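Local coordinates for salicylic acid-binding protein 2 (Nicotiana tabacum, PDB 1XKL) that hydrolyses methyl salicylate to the defence hormone salicylic acid and methanol, a step in the signalling that activates systemic acquired resistance, at the interface of chains A and B and the interface of chains C and A. Coordinates in Å, arbitrary orientation; residue numbers count along the deposited sequence, not the author numbering. Chains: chain A/B/C, salicylic acid-binding protein 2.

Contact 1 joins chains A and B, and contact 2 joins chains C and A. Their C-alpha centres lie about 40 Å apart, so chain A touches its two neighbours at separate places. They share no residues. Contact 1 uses helix 83-93 and a loop arginine of chain A against helix 55-68 of chain B. It is mainly polar, and the interface it belongs to is not an exact two-fold. Contact 2 pairs helix 166-175 with the stretch around residues 17-25, is mostly apolar and belongs to a two-fold interface. The deposited assembly holds four copies. The structure alone does not show whether either interface forms in the plant.

Contact 1: the interface of chains A and B. Residues chain A 92-93, 196; chain B 54, 56-57, 60, 93.
A:Arg196 lays its side chain over one face of the B:Tyr56 ring. A:Arg196 CD sits above the middle of the ring, 3.4 Å from the centroid of the B:Tyr56 ring, in a CH-pi contact. The guanidinium continues over the CD2 and CE2 rim, with its plane only 13° from that of the ring. A bend at chi3 (75°) turns the group flat against the tyrosine.

The salt bridge is made at the tip. A:Arg196 NH1 donates to the carboxylate oxygen OD1 of B:Asp57 at 2.8 Å, nearly straight at the hydrogen. The acceptor lies in the guanidinium plane, but the nitrogen meets the carboxylate from above its plane.

Bonds within chain A help fix the rotation of the guanidinium. A:Arg196 NE donates to the carbonyl A:Glu92 O at 2.6 Å, and A:Arg196 NH2 to A:Lys93 O at 2.9 Å. In chain B, B:Lys93 NZ and the phenol B:Tyr56 OH are hydrogen-bonded at 3.0 Å.

Water extends the polar network. Water 2 links A:Arg196 NH1 to B:Thr54 OG1, water 3 links NH2 to B:Asp57 OD1, and water 1 joins A:Glu92 OE2, B:Tyr56 OH and B:Lys93 NZ.

A:Glu92 and A:Lys93 close helix 83-93, and A:Arg196 lies in a loop beside that end. B:Tyr56, B:Asp57 and B:Leu60 belong to helix 55-68, and B:Thr54 just precedes it. The patch centre is about 18 Å from the nucleophile B:Ser81.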
loop_
_atom_site.group_PDB
_atom_site.type_symbol
_atom_site.label_atom_id
_atom_site.label_comp_id
_atom_site.label_asym_id
_atom_site.label_seq_id
_atom_site.Cartn_x
_atom_site.Cartn_y
_atom_site.Cartn_z
ATOM N N GLU A 92 16.413 -7.215 0.670
ATOM C CA GLU A 92 16.003 -8.566 1.037
ATOM C C GLU A 92 14.661 -8.933 0.402
ATOM O O GLU A 92 14.495 -10.042 -0.102
ATOM C CB GLU A 92 15.919 -8.697 2.566
ATOM C CG GLU A 92 15.617 -10.109 3.091
ATOM C CD GLU A 92 16.819 -11.048 3.061
ATOM O OE1 GLU A 92 17.924 -10.619 2.664
ATOM O OE2 GLU A 92 16.652 -12.227 3.450
ATOM N N LYS A 93 13.705 -8.006 0.397
ATOM C CA LYS A 93 12.386 -8.307 -0.169
ATOM C C LYS A 93 12.328 -8.255 -1.691
ATOM O O LYS A 93 11.775 -9.156 -2.321
ATOM C CB LYS A 93 11.330 -7.366 0.424
ATOM C CG LYS A 93 9.893 -7.764 0.107
ATOM C CD LYS A 93 8.891 -6.973 0.940
ATOM C CE LYS A 93 7.455 -7.388 0.592
ATOM N NZ LYS A 93 6.419 -6.686 1.414
ATOM N N ARG A 196 19.240 -13.259 -0.852
ATOM C CA ARG A 196 18.476 -12.093 -1.276
ATOM C C ARG A 196 19.259 -10.791 -1.061
ATOM O O ARG A 196 19.780 -10.222 -2.021
ATOM C CB ARG A 196 17.121 -12.073 -0.558
ATOM C CG ARG A 196 16.304 -13.354 -0.791
ATOM C CD ARG A 196 14.961 -13.327 -0.074
ATOM N NE ARG A 196 13.990 -12.461 -0.747
ATOM C CZ ARG A 196 13.320 -12.796 -1.844
ATOM N NH1 ARG A 196 13.500 -13.987 -2.403
ATOM N NH2 ARG A 196 12.473 -11.936 -2.390
ATOM N N THR B 54 12.667 -19.501 -5.827
ATOM C CA THR B 54 13.012 -20.049 -4.531
ATOM C C THR B 54 11.793 -20.179 -3.633
ATOM O O THR B 54 10.721 -19.634 -3.920
ATOM C CB THR B 54 14.018 -19.143 -3.809
ATOM O OG1 THR B 54 13.367 -17.930 -3.416
ATOM C CG2 THR B 54 15.182 -18.797 -4.731
ATOM N N TYR B 56 11.499 -18.858 -0.789
ATOM C CA TYR B 56 11.241 -17.534 -0.245
ATOM C C TYR B 56 10.328 -16.697 -1.152
ATOM O O TYR B 56 9.423 -16.027 -0.662
ATOM C CB TYR B 56 12.560 -16.785 -0.038
ATOM C CG TYR B 56 12.483 -15.671 0.982
ATOM C CD1 TYR B 56 13.085 -15.812 2.229
ATOM C CD2 TYR B 56 11.849 -14.459 0.688
ATOM C CE1 TYR B 56 13.077 -14.779 3.155
ATOM C CE2 TYR B 56 11.834 -13.413 1.616
ATOM C CZ TYR B 56 12.456 -13.583 2.843
ATOM O OH TYR B 56 12.499 -12.557 3.752
ATOM N N ASP B 57 10.582 -16.721 -2.464
ATOM C CA ASP B 57 9.766 -15.960 -3.419
ATOM C C ASP B 57 8.304 -16.373 -3.291
ATOM O O ASP B 57 7.403 -15.550 -3.377
ATOM C CB ASP B 57 10.162 -16.240 -4.873
ATOM C CG ASP B 57 11.533 -15.702 -5.247
ATOM O OD1 ASP B 57 12.007 -14.730 -4.624
ATOM O OD2 ASP B 57 12.121 -16.261 -6.201
ATOM N N LEU B 60 6.689 -15.176 0.062
ATOM C CA LEU B 60 6.609 -13.726 0.216
ATOM C C LEU B 60 5.317 -13.240 0.874
ATOM O O LEU B 60 5.361 -12.481 1.842
ATOM C CB LEU B 60 6.816 -13.052 -1.152
ATOM C CG LEU B 60 7.516 -11.689 -1.178
ATOM C CD1 LEU B 60 8.872 -11.777 -0.466
ATOM C CD2 LEU B 60 7.723 -11.257 -2.622
ATOM N N LYS B 93 12.441 -16.696 10.669
ATOM C CA LYS B 93 12.576 -15.241 10.693
ATOM C C LYS B 93 11.854 -14.507 11.827
ATOM O O LYS B 93 12.367 -13.516 12.351
ATOM C CB LYS B 93 12.142 -14.660 9.343
ATOM C CG LYS B 93 12.429 -13.159 9.180
ATOM C CD LYS B 93 12.237 -12.688 7.739
ATOM C CE LYS B 93 12.624 -11.215 7.570
ATOM N NZ LYS B 93 12.747 -10.809 6.145
HETATM O O HOH W 1 14.804 -12.544 5.659
HETATM O O HOH W 2 15.119 -16.234 -2.293
HETATM O O HOH W 3 10.847 -12.163 -4.816
#

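Contact 2: the interface of chains C and A. Residues chain C 17-18, 21, 25, 171; chain A 21, 167, 170-171, 174.
C:Tyr21 and A:Leu171 lie side by side and point the same way, with the leucine against one face of the ring. A:Leu171 CD2 stands above that face, offset toward the rim, and A:Leu171 CD1 is 3.8 Å from the ring carbon C:Tyr21 CG. At the ring edge, in plane, are the carbonyl carbon of A:Glu167 and water 4. The carbonyl A:Glu167 O is 3.4 Å from C:Tyr21 CD1, a contact with no hydrogen bond. The twin ring, A:Tyr21, has C:Leu171 CD2 over one face and the same water at its edge.

The two tyrosines reach toward each other, tip to tip. Their hydroxyls do not bond directly; A:Tyr21 OH is 3.7 Å from C:Tyr21 OH. Water 4 joins them, at 2.8 Å from C:Tyr21 OH and the same from A:Tyr21 OH. Each tyrosine has CG between its backbone N and carbonyl carbon (chi1 82° in chain C, 86° in chain A), which places the ring beside the opposing leucine.

The leucines also meet at their tips, where C:Leu171 CD1 is 4.0 Å from A:Leu171 CD2. C:Pro25 CG packs on the backbone of A:Glu167. Near the other end of the helix, A:Ser174 OG touches C:Trp18 CA at 3.4 Å. A:Ser174 OG also donates to A:Leu171 O at 2.9 Å, which ties it back to its own helix. No direct polar bond crosses this patch, so apolar packing and the bridging water carry it.

A:Glu167, A:Ala170, A:Leu171 and A:Ser174 line one side of helix 166-175. They face 3-10 helix 17-20, C:Tyr21 just after it, and C:Pro25 in helix 23-29. C:Leu171, on its own copy of helix 166-175, packs against A:Tyr21, which follows 3-10 helix 17-20 of chain A. The patch centre lies about 17 Å from the nucleophile C:Ser81 of this alpha/beta hydrolase.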
loop_
_atom_site.group_PDB
_atom_site.type_symbol
_atom_site.label_atom_id
_atom_site.label_comp_id
_atom_site.label_asym_id
_atom_site.label_seq_id
_atom_site.Cartn_x
_atom_site.Cartn_y
_atom_site.Cartn_z
ATOM N N GLY C 17 8.340 26.627 9.689
ATOM C CA GLY C 17 9.521 27.391 10.056
ATOM C C GLY C 17 10.662 27.186 9.076
ATOM O O GLY C 17 11.481 28.078 8.853
ATOM N N TRP C 18 10.709 26.002 8.476
ATOM C CA TRP C 18 11.757 25.684 7.524
ATOM C C TRP C 18 11.875 26.688 6.374
ATOM O O TRP C 18 12.967 26.893 5.847
ATOM C CB TRP C 18 11.529 24.297 6.933
ATOM C CG TRP C 18 10.224 24.143 6.214
ATOM C CD1 TRP C 18 9.055 23.653 6.728
ATOM C CD2 TRP C 18 9.967 24.426 4.834
ATOM N NE1 TRP C 18 8.089 23.603 5.748
ATOM C CE2 TRP C 18 8.622 24.071 4.576
ATOM C CE3 TRP C 18 10.741 24.941 3.788
ATOM C CZ2 TRP C 18 8.036 24.212 3.315
ATOM C CZ3 TRP C 18 10.162 25.085 2.531
ATOM C CH2 TRP C 18 8.819 24.718 2.306
ATOM N N TYR C 21 14.709 29.242 6.383
ATOM C CA TYR C 21 16.093 28.787 6.562
ATOM C C TYR C 21 17.185 29.662 5.944
ATOM O O TYR C 21 18.298 29.717 6.469
ATOM C CB TYR C 21 16.249 27.329 6.102
ATOM C CG TYR C 21 16.442 27.129 4.618
ATOM C CD1 TYR C 21 17.687 26.767 4.098
ATOM C CD2 TYR C 21 15.377 27.272 3.735
ATOM C CE1 TYR C 21 17.867 26.547 2.732
ATOM C CE2 TYR C 21 15.544 27.058 2.368
ATOM C CZ TYR C 21 16.792 26.693 1.876
ATOM O OH TYR C 21 16.935 26.464 0.526
ATOM N N PRO C 25 19.752 32.806 9.200
ATOM C CA PRO C 25 21.189 33.037 9.403
ATOM C C PRO C 25 21.562 34.508 9.198
ATOM O O PRO C 25 22.405 35.051 9.912
ATOM C CB PRO C 25 21.843 32.153 8.342
ATOM C CG PRO C 25 20.844 31.077 8.116
ATOM C CD PRO C 25 19.530 31.795 8.153
ATOM N N LEU C 171 12.559 21.329 -2.398
ATOM C CA LEU C 171 12.443 21.382 -0.954
ATOM C C LEU C 171 10.986 21.597 -0.549
ATOM O O LEU C 171 10.438 20.844 0.267
ATOM C CB LEU C 171 13.327 22.507 -0.413
ATOM C CG LEU C 171 13.340 22.762 1.096
ATOM C CD1 LEU C 171 13.873 21.550 1.834
ATOM C CD2 LEU C 171 14.203 23.988 1.386
ATOM N N TYR A 21 17.087 17.739 -1.244
ATOM C CA TYR A 21 16.633 18.852 -2.064
ATOM C C TYR A 21 17.661 19.454 -3.029
ATOM O O TYR A 21 17.279 20.050 -4.037
ATOM C CB TYR A 21 16.014 19.924 -1.160
ATOM C CG TYR A 21 16.964 20.931 -0.567
ATOM C CD1 TYR A 21 17.163 22.169 -1.181
ATOM C CD2 TYR A 21 17.642 20.667 0.623
ATOM C CE1 TYR A 21 18.007 23.121 -0.628
ATOM C CE2 TYR A 21 18.491 21.613 1.187
ATOM C CZ TYR A 21 18.667 22.839 0.557
ATOM O OH TYR A 21 19.478 23.793 1.125
ATOM N N GLU A 167 22.850 28.081 6.239
ATOM C CA GLU A 167 21.469 27.933 5.826
ATOM C C GLU A 167 21.065 26.477 6.014
ATOM O O GLU A 167 19.990 26.181 6.536
ATOM C CB GLU A 167 21.295 28.342 4.363
ATOM C CG GLU A 167 21.444 29.847 4.081
ATOM C CD GLU A 167 22.874 30.354 4.216
ATOM O OE1 GLU A 167 23.805 29.600 3.864
ATOM O OE2 GLU A 167 23.064 31.516 4.659
ATOM N N ALA A 170 20.442 25.646 9.605
ATOM C CA ALA A 170 19.180 26.239 10.044
ATOM C C ALA A 170 18.032 25.373 9.530
ATOM O O ALA A 170 17.043 25.156 10.227
ATOM C CB ALA A 170 19.053 27.656 9.498
ATOM N N LEU A 171 18.166 24.881 8.306
ATOM C CA LEU A 171 17.137 24.030 7.735
ATOM C C LEU A 171 17.020 22.764 8.582
ATOM O O LEU A 171 15.925 22.362 8.966
ATOM C CB LEU A 171 17.485 23.668 6.296
ATOM C CG LEU A 171 16.453 22.844 5.520
ATOM C CD1 LEU A 171 15.136 23.596 5.406
ATOM C CD2 LEU A 171 17.010 22.531 4.136
ATOM N N SER A 174 15.313 23.110 12.033
ATOM C CA SER A 174 13.866 23.305 12.024
ATOM C C SER A 174 13.118 22.070 11.534
ATOM O O SER A 174 11.898 21.992 11.662
ATOM C CB SER A 174 13.503 24.482 11.129
ATOM O OG SER A 174 13.874 24.213 9.788
HETATM O O HOH W 4 19.635 26.244 -0.206
#